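Local coordinates for envelopment polyprotein (Bovine Schmallenberg virus BH80/Germany/2011, PDB 7A56) that probably fuses the viral envelope with a host-cell membrane during entry, as a class II fusion glycoprotein, captured here as a trimer in its postfusion form, at residues Q353-I358 with S425-A431; E155-N159 with I170-L175; T121-I125 with D301-Q305; F100-I104 with Y338-L342; S114-E120 with K188-S194. All coordinates share one frame; numbering follows the deposited sequence.

Interaction 1 (Q353-I358 with S425-A431); sequences QATVTI and SVCSASA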
# COMPACT_ATOMS: atom_id res chain seq x y z
N GLN A 353 -4.41 14.47 -31.28
CA GLN A 353 -5.40 13.76 -30.49
C GLN A 353 -5.86 12.50 -31.20
O GLN A 353 -6.13 12.52 -32.40
CB GLN A 353 -6.59 14.66 -30.20
CG GLN A 353 -6.42 15.39 -28.91
CD GLN A 353 -7.69 15.42 -28.10
OE1 GLN A 353 -8.74 14.91 -28.54
NE2 GLN A 353 -7.61 16.00 -26.90
N ALA A 354 -5.98 11.40 -30.44
CA ALA A 354 -6.46 10.15 -31.03
C ALA A 354 -7.93 10.27 -31.47
O ALA A 354 -8.71 11.03 -30.91
CB ALA A 354 -6.30 9.01 -30.01
N THR A 355 -8.30 9.52 -32.51
CA THR A 355 -9.70 9.39 -32.93
C THR A 355 -10.27 8.10 -32.35
O THR A 355 -9.95 7.00 -32.82
CB THR A 355 -9.80 9.38 -34.45
OG1 THR A 355 -9.23 10.59 -34.95
CG2 THR A 355 -11.29 9.28 -34.92
N VAL A 356 -11.08 8.22 -31.31
CA VAL A 356 -11.69 7.08 -30.61
C VAL A 356 -13.20 7.22 -30.73
O VAL A 356 -13.74 8.32 -30.61
CB VAL A 356 -11.26 7.00 -29.13
CG1 VAL A 356 -11.91 5.80 -28.44
CG2 VAL A 356 -9.75 6.92 -29.02
N THR A 357 -13.88 6.10 -31.00
CA THR A 357 -15.33 6.04 -30.94
C THR A 357 -15.75 4.90 -30.03
O THR A 357 -15.15 3.81 -30.04
CB THR A 357 -15.98 5.85 -32.33
OG1 THR A 357 -15.49 4.65 -32.94
CG2 THR A 357 -15.72 7.07 -33.27
N ILE A 358 -16.79 5.13 -29.23
CA ILE A 358 -17.42 4.06 -28.45
C ILE A 358 -18.53 3.47 -29.29
O ILE A 358 -19.62 4.03 -29.39
CB ILE A 358 -17.94 4.56 -27.11
CG1 ILE A 358 -16.77 5.12 -26.30
CG2 ILE A 358 -18.71 3.41 -26.42
CD1 ILE A 358 -17.16 5.87 -25.05
N SER A 425 -17.08 8.32 -21.06
CA SER A 425 -16.27 8.94 -22.10
C SER A 425 -14.90 8.30 -22.08
O SER A 425 -14.38 7.95 -21.00
CB SER A 425 -16.20 10.48 -21.92
OG SER A 425 -15.28 10.89 -20.91
N VAL A 426 -14.33 8.11 -23.27
CA VAL A 426 -12.96 7.62 -23.44
C VAL A 426 -12.25 8.54 -24.44
O VAL A 426 -12.66 8.61 -25.60
CB VAL A 426 -12.96 6.17 -23.93
CG1 VAL A 426 -11.52 5.67 -24.07
CG2 VAL A 426 -13.80 5.27 -22.96
N CYS A 427 -11.18 9.19 -24.02
CA CYS A 427 -10.57 10.29 -24.81
C CYS A 427 -11.72 11.26 -25.13
O CYS A 427 -12.49 11.64 -24.23
CB CYS A 427 -9.83 9.71 -26.03
SG CYS A 427 -8.05 9.23 -25.81
N SER A 428 -11.94 11.66 -26.36
CA SER A 428 -13.03 12.59 -26.59
C SER A 428 -14.36 11.89 -26.92
O SER A 428 -15.35 12.58 -27.15
CB SER A 428 -12.64 13.60 -27.68
OG SER A 428 -12.54 12.95 -28.93
N ALA A 429 -14.43 10.56 -26.90
CA ALA A 429 -15.65 9.87 -27.29
C ALA A 429 -16.58 9.72 -26.09
O ALA A 429 -16.14 9.55 -24.96
CB ALA A 429 -15.34 8.49 -27.88
N SER A 430 -17.89 9.79 -26.36
CA SER A 430 -18.90 9.64 -25.32
C SER A 430 -19.95 8.62 -25.75
O SER A 430 -20.25 8.47 -26.94
CB SER A 430 -19.60 10.95 -25.05
OG SER A 430 -19.96 11.00 -23.70
N ALA A 431 -20.56 7.96 -24.76
CA ALA A 431 -21.70 7.09 -25.03
C ALA A 431 -22.48 6.92 -23.74
O ALA A 431 -21.94 7.10 -22.64
CB ALA A 431 -21.26 5.73 -25.58
O HOH W 1 -9.42 11.97 -28.60
O HOH W 2 -11.40 10.51 -29.22
O HOH W 3 -18.28 7.36 -29.53
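I358 reaches across to A429, A431 and V426, and each branch finds its own partner. Its CB lies 3.8 Å from A431 CB. The short branch, with CG2 anti to the backbone N, closes on the same methyl at 3.5 Å between I358 CG2 and A431 CB. CG1 takes the other direction and passes A429 CB at 4.0 Å. At the tip, I358 CD1 meets V426 CG2 at 4.0 Å and also touches A429 O and the carbonyl carbon of S430. Two residues earlier, the V356 side chain packs more loosely, CG2 near C427 CB at 4.1 Å, while V356 O comes to 3.2 Å from A429 CB. C427 itself is tied to C387 by a disulfide. The strands 356-358 and 429-431 run almost exactly parallel, 3° apart, but no direct hydrogen bond joins them; a water instead accepts from V356 N at 3.1 Å and binds S428 OG at 2.7 Å. V426 to A429 forms a type II' turn that leads one strand into the next. Outermost strands of two four-stranded antiparallel sheets thus run side by side, an arrangement of a beta sandwich, consistent with the immunoglobulin-like domain III of class II fusion proteins.

Interaction 2 (E155-N159 with I170-L175); sequences ERSSN and INDGCL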
# COMPACT_ATOMS: atom_id res chain seq x y z
N GLU A 155 -20.64 -35.71 29.07
CA GLU A 155 -20.56 -36.55 30.25
C GLU A 155 -21.97 -36.90 30.70
O GLU A 155 -22.96 -36.28 30.28
CB GLU A 155 -19.88 -35.81 31.42
CG GLU A 155 -18.50 -35.23 31.18
CD GLU A 155 -17.39 -36.24 31.14
OE1 GLU A 155 -17.62 -37.41 31.50
OE2 GLU A 155 -16.23 -35.84 30.78
N ARG A 156 -22.04 -37.89 31.58
CA ARG A 156 -23.28 -38.24 32.29
C ARG A 156 -24.38 -38.66 31.30
O ARG A 156 -25.57 -38.39 31.51
CB ARG A 156 -23.77 -37.06 33.15
CG ARG A 156 -22.75 -36.54 34.19
CD ARG A 156 -23.09 -35.10 34.64
NE ARG A 156 -22.81 -34.11 33.55
CZ ARG A 156 -23.78 -33.45 32.91
NH1 ARG A 156 -25.06 -33.66 33.25
NH2 ARG A 156 -23.49 -32.60 31.95
N SER A 157 -24.02 -39.36 30.22
CA SER A 157 -25.03 -39.65 29.21
C SER A 157 -25.90 -40.88 29.53
O SER A 157 -27.06 -40.96 29.05
CB SER A 157 -24.34 -39.79 27.85
OG SER A 157 -23.21 -40.63 27.99
N SER A 158 -25.44 -41.81 30.39
CA SER A 158 -26.23 -42.97 30.78
C SER A 158 -27.25 -42.56 31.85
O SER A 158 -26.87 -41.99 32.88
CB SER A 158 -25.33 -44.09 31.33
OG SER A 158 -24.46 -44.57 30.31
N ASN A 159 -28.53 -42.79 31.60
CA ASN A 159 -29.54 -42.55 32.63
C ASN A 159 -30.72 -43.44 32.35
O ASN A 159 -30.84 -44.00 31.26
CB ASN A 159 -30.03 -41.09 32.62
CG ASN A 159 -29.15 -40.17 33.40
OD1 ASN A 159 -29.13 -40.22 34.62
ND2 ASN A 159 -28.42 -39.29 32.69
N ILE A 170 -26.28 -44.46 36.05
CA ILE A 170 -27.10 -43.27 36.25
C ILE A 170 -26.13 -42.11 36.37
O ILE A 170 -25.22 -42.15 37.21
CB ILE A 170 -27.98 -43.35 37.52
CG1 ILE A 170 -28.87 -44.58 37.47
CG2 ILE A 170 -28.77 -42.03 37.67
CD1 ILE A 170 -29.89 -44.60 36.36
N ASN A 171 -26.33 -41.07 35.56
CA ASN A 171 -25.50 -39.88 35.62
C ASN A 171 -24.02 -40.26 35.46
O ASN A 171 -23.14 -39.81 36.22
CB ASN A 171 -25.79 -39.10 36.91
CG ASN A 171 -26.98 -38.17 36.75
OD1 ASN A 171 -27.19 -37.62 35.65
ND2 ASN A 171 -27.79 -38.02 37.77
N ASP A 172 -23.74 -41.09 34.44
CA ASP A 172 -22.44 -41.71 34.27
C ASP A 172 -22.26 -42.02 32.78
O ASP A 172 -23.19 -41.91 31.98
CB ASP A 172 -22.33 -42.96 35.17
CG ASP A 172 -20.91 -43.57 35.25
OD1 ASP A 172 -19.83 -42.95 34.97
OD2 ASP A 172 -20.84 -44.74 35.62
N GLY A 173 -21.05 -42.42 32.39
CA GLY A 173 -20.82 -42.70 30.99
C GLY A 173 -20.56 -41.47 30.16
O GLY A 173 -20.51 -40.33 30.64
N CYS A 174 -20.43 -41.71 28.86
CA CYS A 174 -20.07 -40.62 27.97
C CYS A 174 -20.56 -40.92 26.56
O CYS A 174 -20.64 -42.09 26.15
CB CYS A 174 -18.56 -40.39 27.98
SG CYS A 174 -17.92 -39.05 26.82
N LEU A 175 -20.83 -39.86 25.80
CA LEU A 175 -21.09 -39.97 24.37
C LEU A 175 -20.18 -38.97 23.71
O LEU A 175 -20.20 -37.78 24.07
CB LEU A 175 -22.56 -39.69 24.03
CG LEU A 175 -23.04 -39.67 22.58
CD1 LEU A 175 -22.89 -41.02 21.92
CD2 LEU A 175 -24.48 -39.23 22.50
O HOH W 4 -19.54 -39.11 32.67
O HOH W 5 -26.48 -35.10 35.29
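S158 and D172 form the antiparallel hydrogen-bonded pair that anchors a beta bulge, in which the register slips by one residue between S158 and E155. S158 N donates to D172 O at 2.8 Å. Beyond the bulge E155 faces C174 as a non-hydrogen-bonded pair, and R156 N bonds G173 O weakly and also donates to a water that reaches G173 O and E155 OE1. N171 N has two acceptors on the segment 155-159: S158 O, weakly, and N159 OD1 at 3.1 Å, which it approaches from above the carbonyl plane, 58° out of it. The amides of N159 and N171 are turned almost at right angles to one another. S157 OG packs onto the backbone of C174, its nearest atom there being C174 C at 3.0 Å. Further out, S158 OG is bound by C135 O, the D172 carboxylate by T136 OG1, and C174 by a disulfide to C139, so a cysteine-rich loop fixes the strand end far from the centre of the elongated chain. R156 leaves the sheet with CG anti to its carbonyl carbon (chi1 -57°) and forms a salt bridge with D283 of a neighbouring subunit, while N171 ND2 binds W160 O of that subunit. In the plane of the guanidinium, a water accepts from R156 NH1 at 2.9 Å and donates to N171 OD1 at 2.6 Å.

Interaction 3 (T121-I125 with D301-Q305); sequences TGPTI and DNSYQ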
# COMPACT_ATOMS: atom_id res chain seq x y z
N THR A 121 -12.10 -23.21 -1.09
CA THR A 121 -13.20 -23.08 -0.14
C THR A 121 -14.50 -23.02 -0.93
O THR A 121 -14.51 -22.91 -2.17
CB THR A 121 -13.02 -21.85 0.83
OG1 THR A 121 -13.93 -21.96 1.94
CG2 THR A 121 -13.26 -20.45 0.13
N GLY A 122 -15.60 -23.16 -0.20
CA GLY A 122 -16.95 -23.13 -0.71
C GLY A 122 -17.88 -23.51 0.44
O GLY A 122 -17.45 -23.64 1.58
N PRO A 123 -19.17 -23.67 0.17
CA PRO A 123 -20.12 -23.88 1.28
C PRO A 123 -20.05 -25.30 1.82
O PRO A 123 -19.69 -26.24 1.12
CB PRO A 123 -21.47 -23.63 0.62
CG PRO A 123 -21.21 -24.12 -0.85
CD PRO A 123 -19.83 -23.64 -1.15
N THR A 124 -20.50 -25.45 3.07
CA THR A 124 -20.56 -26.79 3.64
C THR A 124 -21.83 -27.47 3.18
O THR A 124 -22.92 -26.89 3.20
CB THR A 124 -20.47 -26.71 5.16
OG1 THR A 124 -19.18 -26.21 5.50
CG2 THR A 124 -20.67 -28.09 5.81
N ILE A 125 -21.67 -28.71 2.72
CA ILE A 125 -22.73 -29.52 2.16
C ILE A 125 -22.92 -30.83 2.90
O ILE A 125 -23.75 -31.64 2.48
CB ILE A 125 -22.46 -29.81 0.68
CG1 ILE A 125 -21.18 -30.65 0.53
CG2 ILE A 125 -22.31 -28.45 -0.02
CD1 ILE A 125 -21.00 -31.18 -0.84
N ASP A 301 -17.59 -23.86 12.01
CA ASP A 301 -18.13 -22.62 11.46
C ASP A 301 -17.65 -22.44 10.02
O ASP A 301 -16.51 -22.77 9.71
CB ASP A 301 -17.67 -21.40 12.26
CG ASP A 301 -18.17 -21.40 13.72
OD1 ASP A 301 -19.40 -21.45 13.90
OD2 ASP A 301 -17.34 -21.29 14.65
N ASN A 302 -18.52 -21.94 9.14
CA ASN A 302 -18.10 -21.70 7.74
C ASN A 302 -18.67 -20.36 7.31
O ASN A 302 -19.89 -20.19 7.30
CB ASN A 302 -18.56 -22.79 6.77
CG ASN A 302 -17.93 -22.66 5.34
OD1 ASN A 302 -17.30 -21.62 5.01
ND2 ASN A 302 -18.06 -23.71 4.54
N SER A 303 -17.82 -19.44 6.94
CA SER A 303 -18.26 -18.10 6.57
C SER A 303 -18.16 -17.86 5.06
O SER A 303 -17.83 -16.76 4.62
CB SER A 303 -17.47 -17.05 7.37
OG SER A 303 -18.04 -15.76 7.18
N TYR A 304 -18.51 -18.87 4.26
CA TYR A 304 -18.43 -18.83 2.80
C TYR A 304 -19.25 -17.70 2.19
O TYR A 304 -18.90 -17.16 1.12
CB TYR A 304 -18.93 -20.18 2.23
CG TYR A 304 -19.09 -20.15 0.75
CD1 TYR A 304 -17.97 -20.04 -0.07
CD2 TYR A 304 -20.37 -20.16 0.14
CE1 TYR A 304 -18.08 -19.98 -1.46
CE2 TYR A 304 -20.51 -20.11 -1.25
CZ TYR A 304 -19.34 -20.00 -2.05
OH TYR A 304 -19.38 -19.90 -3.45
N GLN A 305 -20.34 -17.32 2.86
CA GLN A 305 -21.14 -16.23 2.34
C GLN A 305 -20.32 -14.96 2.19
O GLN A 305 -20.67 -14.11 1.35
CB GLN A 305 -22.33 -15.98 3.24
CG GLN A 305 -21.92 -15.52 4.62
CD GLN A 305 -21.86 -16.64 5.67
OE1 GLN A 305 -21.72 -17.85 5.36
NE2 GLN A 305 -21.96 -16.24 6.92
O HOH W 6 -15.24 -20.35 3.74
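N302 ND2 spends both its N-H groups on the segment 121-125. One goes to T124 OG1 at 2.9 Å, with 168° at the hydrogen; the other goes to G122 O at 3.0 Å, arriving in the plane of that carbonyl. Both acceptors lie close to the amide plane of N302, and the pair of bonds fixes its rotation. The far side of the amide is tied as well: a water donates to N302 OD1 at 2.7 Å and to T121 OG1 at the same length, 2.7 Å. T124 OG1 has a second partner, D181, and T121 OG1 is also bound to V267 O. Beside these bonds, Y304 lays its ring against the G122-P123 backbone, CG anti to the backbone N (chi1 171°), and lies alongside P123. The proline CD sits over the middle of the ring, 3.6 Å from the Y304 centroid and 13° off the ring normal, a CH-pi contact. Toward the rim of the same face comes G122 C, while G122 CA approaches Y304 CD1 to 3.3 Å. The G122 backbone and P123 thus share one face of the ring. The arrangement is a proline-tyrosine CH-pi contact next to N302 ND2 bridging a backbone carbonyl and a threonine hydroxyl; it fastens the loop ahead of helix 305-308 to the irregular, non-strand link at 122-123 within the long strand 98-134.

Interaction 4 (F100-I104 with Y338-L342); sequences FSIII and YKIML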
# COMPACT_ATOMS: atom_id res chain seq x y z
N PHE A 100 11.92 13.95 -41.12
CA PHE A 100 11.17 12.76 -40.72
C PHE A 100 10.86 12.88 -39.24
O PHE A 100 11.25 13.85 -38.59
CB PHE A 100 11.90 11.44 -41.04
CG PHE A 100 13.24 11.30 -40.35
CD1 PHE A 100 14.38 11.80 -40.95
CD2 PHE A 100 13.36 10.61 -39.15
CE1 PHE A 100 15.61 11.69 -40.36
CE2 PHE A 100 14.60 10.51 -38.50
CZ PHE A 100 15.74 11.04 -39.14
N SER A 101 10.20 11.85 -38.69
CA SER A 101 9.79 11.87 -37.30
C SER A 101 10.35 10.66 -36.56
O SER A 101 10.57 9.59 -37.15
CB SER A 101 8.27 11.90 -37.19
OG SER A 101 7.77 10.62 -37.46
N ILE A 102 10.67 10.89 -35.28
CA ILE A 102 11.03 9.85 -34.32
C ILE A 102 9.96 9.89 -33.25
O ILE A 102 9.69 10.95 -32.69
CB ILE A 102 12.42 10.09 -33.72
CG1 ILE A 102 13.52 10.05 -34.82
CG2 ILE A 102 12.75 9.11 -32.63
CD1 ILE A 102 14.93 10.36 -34.30
N ILE A 103 9.39 8.73 -32.94
CA ILE A 103 8.36 8.60 -31.91
C ILE A 103 8.96 7.82 -30.75
O ILE A 103 9.62 6.80 -30.97
CB ILE A 103 7.11 7.92 -32.50
CG1 ILE A 103 6.41 8.89 -33.48
CG2 ILE A 103 6.10 7.42 -31.41
CD1 ILE A 103 5.43 8.15 -34.42
N ILE A 104 8.82 8.35 -29.53
CA ILE A 104 9.19 7.61 -28.33
C ILE A 104 7.93 6.92 -27.79
O ILE A 104 6.95 7.59 -27.42
CB ILE A 104 9.79 8.53 -27.26
CG1 ILE A 104 10.94 9.41 -27.82
CG2 ILE A 104 10.14 7.75 -25.95
CD1 ILE A 104 12.14 8.56 -28.32
N TYR A 338 14.47 11.01 -22.29
CA TYR A 338 15.14 10.63 -23.52
C TYR A 338 15.85 11.85 -24.12
O TYR A 338 15.41 12.99 -23.94
CB TYR A 338 14.18 10.07 -24.58
CG TYR A 338 12.96 10.95 -24.93
CD1 TYR A 338 13.05 11.90 -25.95
CD2 TYR A 338 11.74 10.83 -24.26
CE1 TYR A 338 11.97 12.69 -26.31
CE2 TYR A 338 10.61 11.61 -24.62
CZ TYR A 338 10.77 12.57 -25.67
OH TYR A 338 9.70 13.36 -26.08
N LYS A 339 16.92 11.56 -24.84
CA LYS A 339 17.73 12.57 -25.52
C LYS A 339 18.11 12.03 -26.89
O LYS A 339 18.56 10.88 -27.03
CB LYS A 339 18.96 12.92 -24.66
CG LYS A 339 19.88 14.08 -25.28
CD LYS A 339 21.22 14.08 -24.56
CE LYS A 339 22.18 15.25 -25.16
NZ LYS A 339 23.44 15.31 -24.35
N ILE A 340 17.94 12.89 -27.90
CA ILE A 340 18.19 12.56 -29.31
C ILE A 340 19.17 13.60 -29.86
O ILE A 340 18.96 14.80 -29.67
CB ILE A 340 16.89 12.58 -30.13
CG1 ILE A 340 15.89 11.50 -29.65
CG2 ILE A 340 17.19 12.46 -31.66
CD1 ILE A 340 14.44 11.94 -29.97
N MET A 341 20.28 13.11 -30.43
CA MET A 341 21.38 13.95 -30.98
C MET A 341 21.82 13.34 -32.30
O MET A 341 22.61 12.39 -32.31
CB MET A 341 22.53 13.99 -29.98
CG MET A 341 23.74 14.92 -30.41
SD MET A 341 24.59 15.36 -28.87
CE MET A 341 25.20 17.00 -29.29
N LEU A 342 21.33 13.90 -33.42
CA LEU A 342 21.57 13.33 -34.74
C LEU A 342 22.66 14.06 -35.52
O LEU A 342 23.11 13.57 -36.57
CB LEU A 342 20.27 13.32 -35.56
CG LEU A 342 19.09 12.65 -34.85
CD1 LEU A 342 17.81 12.54 -35.74
CD2 LEU A 342 19.49 11.27 -34.40
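Two beta sheets meet face to face where I102 and I104 of strand 98-134 point into I340, Y338 and L342 of strand 335-343. The short strand axes pass 10.1 Å apart and run nearly antiparallel, so the contact is made by side chains without any hydrogen bond between the backbones. I104 CG1 stands over the centre of the Y338 ring, 3.6 Å from its centroid and only 4° off the normal, a CH-pi contact. The tyrosine can offer this face because its CG is placed between backbone N and carbonyl carbon (chi1 54°). I104 CG2 comes down near the Y338 CD2 side of the ring at 3.9 Å. The layering fits the beta sandwich of domain I in class II fusion proteins, with strand 335-343 in a five-stranded antiparallel sheet and 100-104 paired with strand 86-92 opposite it. Further along, I102 and L342 reach toward each other tip to tip, the two CD1 atoms 3.9 Å apart. I102 and I340 instead slide past one another in opposite directions, with I102 CD1 at 4.1 Å from I340 CG2. F100 closes the row more loosely, its CZ 4.3 Å from L342 CD1, and the rest of that ring packs against helix 23-40. On the other face of strand 335-343, K339 NZ binds T60 O of a neighbouring subunit.

Interaction 5 (S114-E120 with K188-S194); sequences SYRFLYE and KIYKKSS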
# COMPACT_ATOMS: atom_id res chain seq x y z
N SER A 114 4.40 -13.25 -8.67
CA SER A 114 4.06 -14.66 -8.58
C SER A 114 3.14 -14.87 -7.38
O SER A 114 3.18 -14.14 -6.38
CB SER A 114 5.32 -15.53 -8.40
OG SER A 114 6.31 -15.13 -9.37
N TYR A 115 2.30 -15.90 -7.49
CA TYR A 115 1.40 -16.31 -6.41
C TYR A 115 1.47 -17.81 -6.25
O TYR A 115 1.77 -18.55 -7.21
CB TYR A 115 -0.06 -15.87 -6.68
CG TYR A 115 -0.28 -14.37 -6.52
CD1 TYR A 115 0.31 -13.43 -7.42
CD2 TYR A 115 -1.06 -13.87 -5.47
CE1 TYR A 115 0.11 -12.07 -7.24
CE2 TYR A 115 -1.28 -12.54 -5.29
CZ TYR A 115 -0.68 -11.61 -6.20
OH TYR A 115 -0.85 -10.26 -6.01
N ARG A 116 1.14 -18.28 -5.04
CA ARG A 116 1.13 -19.71 -4.77
C ARG A 116 -0.19 -20.16 -4.13
O ARG A 116 -0.84 -19.45 -3.34
CB ARG A 116 2.29 -20.17 -3.88
CG ARG A 116 2.31 -19.56 -2.54
CD ARG A 116 3.37 -20.24 -1.67
NE ARG A 116 3.51 -19.53 -0.40
CZ ARG A 116 2.96 -19.92 0.75
NH1 ARG A 116 3.13 -19.21 1.86
NH2 ARG A 116 2.25 -21.05 0.79
N PHE A 117 -0.56 -21.37 -4.51
CA PHE A 117 -1.87 -21.87 -4.14
C PHE A 117 -1.91 -22.16 -2.65
O PHE A 117 -1.00 -22.81 -2.11
CB PHE A 117 -2.19 -23.11 -4.95
CG PHE A 117 -3.42 -23.82 -4.43
CD1 PHE A 117 -4.69 -23.41 -4.79
CD2 PHE A 117 -3.28 -24.91 -3.57
CE1 PHE A 117 -5.81 -24.10 -4.29
CE2 PHE A 117 -4.38 -25.55 -3.09
CZ PHE A 117 -5.63 -25.15 -3.48
N LEU A 118 -2.96 -21.66 -1.98
CA LEU A 118 -3.20 -21.95 -0.56
C LEU A 118 -4.28 -23.00 -0.32
O LEU A 118 -4.00 -23.99 0.36
CB LEU A 118 -3.58 -20.68 0.21
CG LEU A 118 -2.54 -19.56 0.20
CD1 LEU A 118 -3.11 -18.46 1.12
CD2 LEU A 118 -1.18 -20.05 0.64
N TYR A 119 -5.50 -22.81 -0.85
CA TYR A 119 -6.56 -23.77 -0.52
C TYR A 119 -7.77 -23.47 -1.40
O TYR A 119 -7.87 -22.40 -2.00
CB TYR A 119 -6.94 -23.68 0.97
CG TYR A 119 -7.41 -22.27 1.38
CD1 TYR A 119 -8.71 -21.85 1.08
CD2 TYR A 119 -6.57 -21.41 2.13
CE1 TYR A 119 -9.17 -20.64 1.47
CE2 TYR A 119 -7.00 -20.16 2.50
CZ TYR A 119 -8.30 -19.78 2.17
OH TYR A 119 -8.76 -18.52 2.50
N GLU A 120 -8.72 -24.39 -1.42
CA GLU A 120 -10.04 -24.17 -1.97
C GLU A 120 -11.03 -23.98 -0.83
O GLU A 120 -10.84 -24.53 0.25
CB GLU A 120 -10.51 -25.36 -2.81
CG GLU A 120 -9.95 -25.48 -4.16
CD GLU A 120 -10.44 -26.74 -4.86
OE1 GLU A 120 -10.23 -27.86 -4.31
OE2 GLU A 120 -11.05 -26.61 -5.95
N LYS A 188 -10.55 -20.70 -5.36
CA LYS A 188 -9.16 -21.08 -5.05
C LYS A 188 -8.43 -19.85 -4.55
O LYS A 188 -8.48 -18.81 -5.19
CB LYS A 188 -8.42 -21.64 -6.26
CG LYS A 188 -9.18 -22.75 -7.00
CD LYS A 188 -8.28 -23.46 -8.03
CE LYS A 188 -8.80 -24.88 -8.35
NZ LYS A 188 -10.21 -24.87 -8.82
N ILE A 189 -7.74 -19.99 -3.44
CA ILE A 189 -7.11 -18.89 -2.75
C ILE A 189 -5.60 -19.06 -2.89
O ILE A 189 -5.07 -20.19 -2.72
CB ILE A 189 -7.56 -18.79 -1.27
CG1 ILE A 189 -8.97 -18.15 -1.14
CG2 ILE A 189 -6.56 -17.90 -0.49
CD1 ILE A 189 -10.15 -18.83 -1.83
N TYR A 190 -4.93 -17.93 -3.28
CA TYR A 190 -3.50 -17.80 -3.51
C TYR A 190 -2.90 -16.67 -2.69
O TYR A 190 -3.56 -15.67 -2.39
CB TYR A 190 -3.19 -17.49 -4.96
CG TYR A 190 -3.69 -18.56 -5.91
CD1 TYR A 190 -5.00 -18.55 -6.36
CD2 TYR A 190 -2.83 -19.52 -6.42
CE1 TYR A 190 -5.47 -19.53 -7.25
CE2 TYR A 190 -3.26 -20.47 -7.32
CZ TYR A 190 -4.58 -20.46 -7.73
OH TYR A 190 -5.00 -21.39 -8.66
N LYS A 191 -1.62 -16.82 -2.35
CA LYS A 191 -0.85 -15.81 -1.65
C LYS A 191 0.30 -15.32 -2.54
O LYS A 191 0.96 -16.13 -3.21
CB LYS A 191 -0.29 -16.38 -0.36
CG LYS A 191 0.29 -15.33 0.57
CD LYS A 191 0.84 -16.04 1.81
CE LYS A 191 1.21 -15.03 2.88
NZ LYS A 191 1.59 -15.67 4.20
N LYS A 192 0.60 -14.02 -2.45
CA LYS A 192 1.76 -13.45 -3.20
C LYS A 192 3.05 -14.11 -2.72
O LYS A 192 3.27 -14.25 -1.51
CB LYS A 192 1.78 -11.94 -2.98
CG LYS A 192 2.90 -11.17 -3.78
CD LYS A 192 2.54 -9.67 -3.91
CE LYS A 192 2.56 -9.00 -2.57
NZ LYS A 192 1.84 -7.69 -2.59
N SER A 193 3.89 -14.58 -3.67
CA SER A 193 5.07 -15.38 -3.36
C SER A 193 6.33 -14.83 -4.05
O SER A 193 7.26 -15.60 -4.33
CB SER A 193 4.84 -16.85 -3.74
OG SER A 193 4.57 -17.01 -5.14
N SER A 194 6.36 -13.52 -4.32
CA SER A 194 7.53 -12.82 -4.85
C SER A 194 7.35 -11.34 -4.51
O SER A 194 6.27 -10.90 -4.09
CB SER A 194 7.69 -12.99 -6.36
OG SER A 194 6.68 -12.26 -7.04
O HOH W 7 4.71 -19.64 -6.89
O HOH W 8 -12.23 -24.41 -7.13
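The F117 ring turns its edge to the face of Y190, a T-shaped pair with centroids 5.8 Å apart and planes at 77°. K188 CB also lies at the F117 edge. The segments 114-120 and 188-192 form an antiparallel ladder interrupted by a classic beta bulge: L118 N and Y119 N both donate to I189 O, the first at 2.7 Å. I189 N bonds Y119 O. The extra residue leaves Y119 facing I189 on the side of R116 and K191, opposite to that of F117 and Y190. The Y119 ring, its CG set between backbone N and carbonyl carbon (chi1 58°), lies across I189, whose CB is 3.8 Å from the centroid over one face. Near the other end K192 CA covers a face of Y115 at 3.9 Å from the centroid, and Y115 OH bonds P239 O. R116 and K191 rise side by side; R116 NH1 makes a salt bridge with E311 OE2 of a neighbouring subunit, and K191 NZ one with D256. At the start of the ladder S114 N donates to the side-chain hydroxyl S194 OG at 3.0 Å. At its other end E120 OE2 and K188 NZ form a weak salt bridge, 3.5 Å long, spanned by a water that donates to E120 OE2 at 2.8 Å and accepts from K188 NZ at 2.7 Å.

How the interactions relate
Strand 98-134 threads interactions 4, 5 and 3 in that order, and interaction 2 follows on strands 150-158 and 172-183, so the four mark positions along one elongated molecule. Interactions 4 and 2 lie farthest apart, their centres about 90 Å from one another, while interactions 3 and 5, about 19 Å between centres, touch through T121 CG2 and I189 CD1 at 4.0 Å. The partners of interactions 3 and 4 return late in the sequence, tying distant segments to the same strand. Interaction 1, about 28 Å from interaction 4 between centres, comes last in the chain, in a separate sandwich. Interactions 2, 4 and 5 also touch a neighbouring subunit, consistent with trimer contacts spread along the postfusion rod.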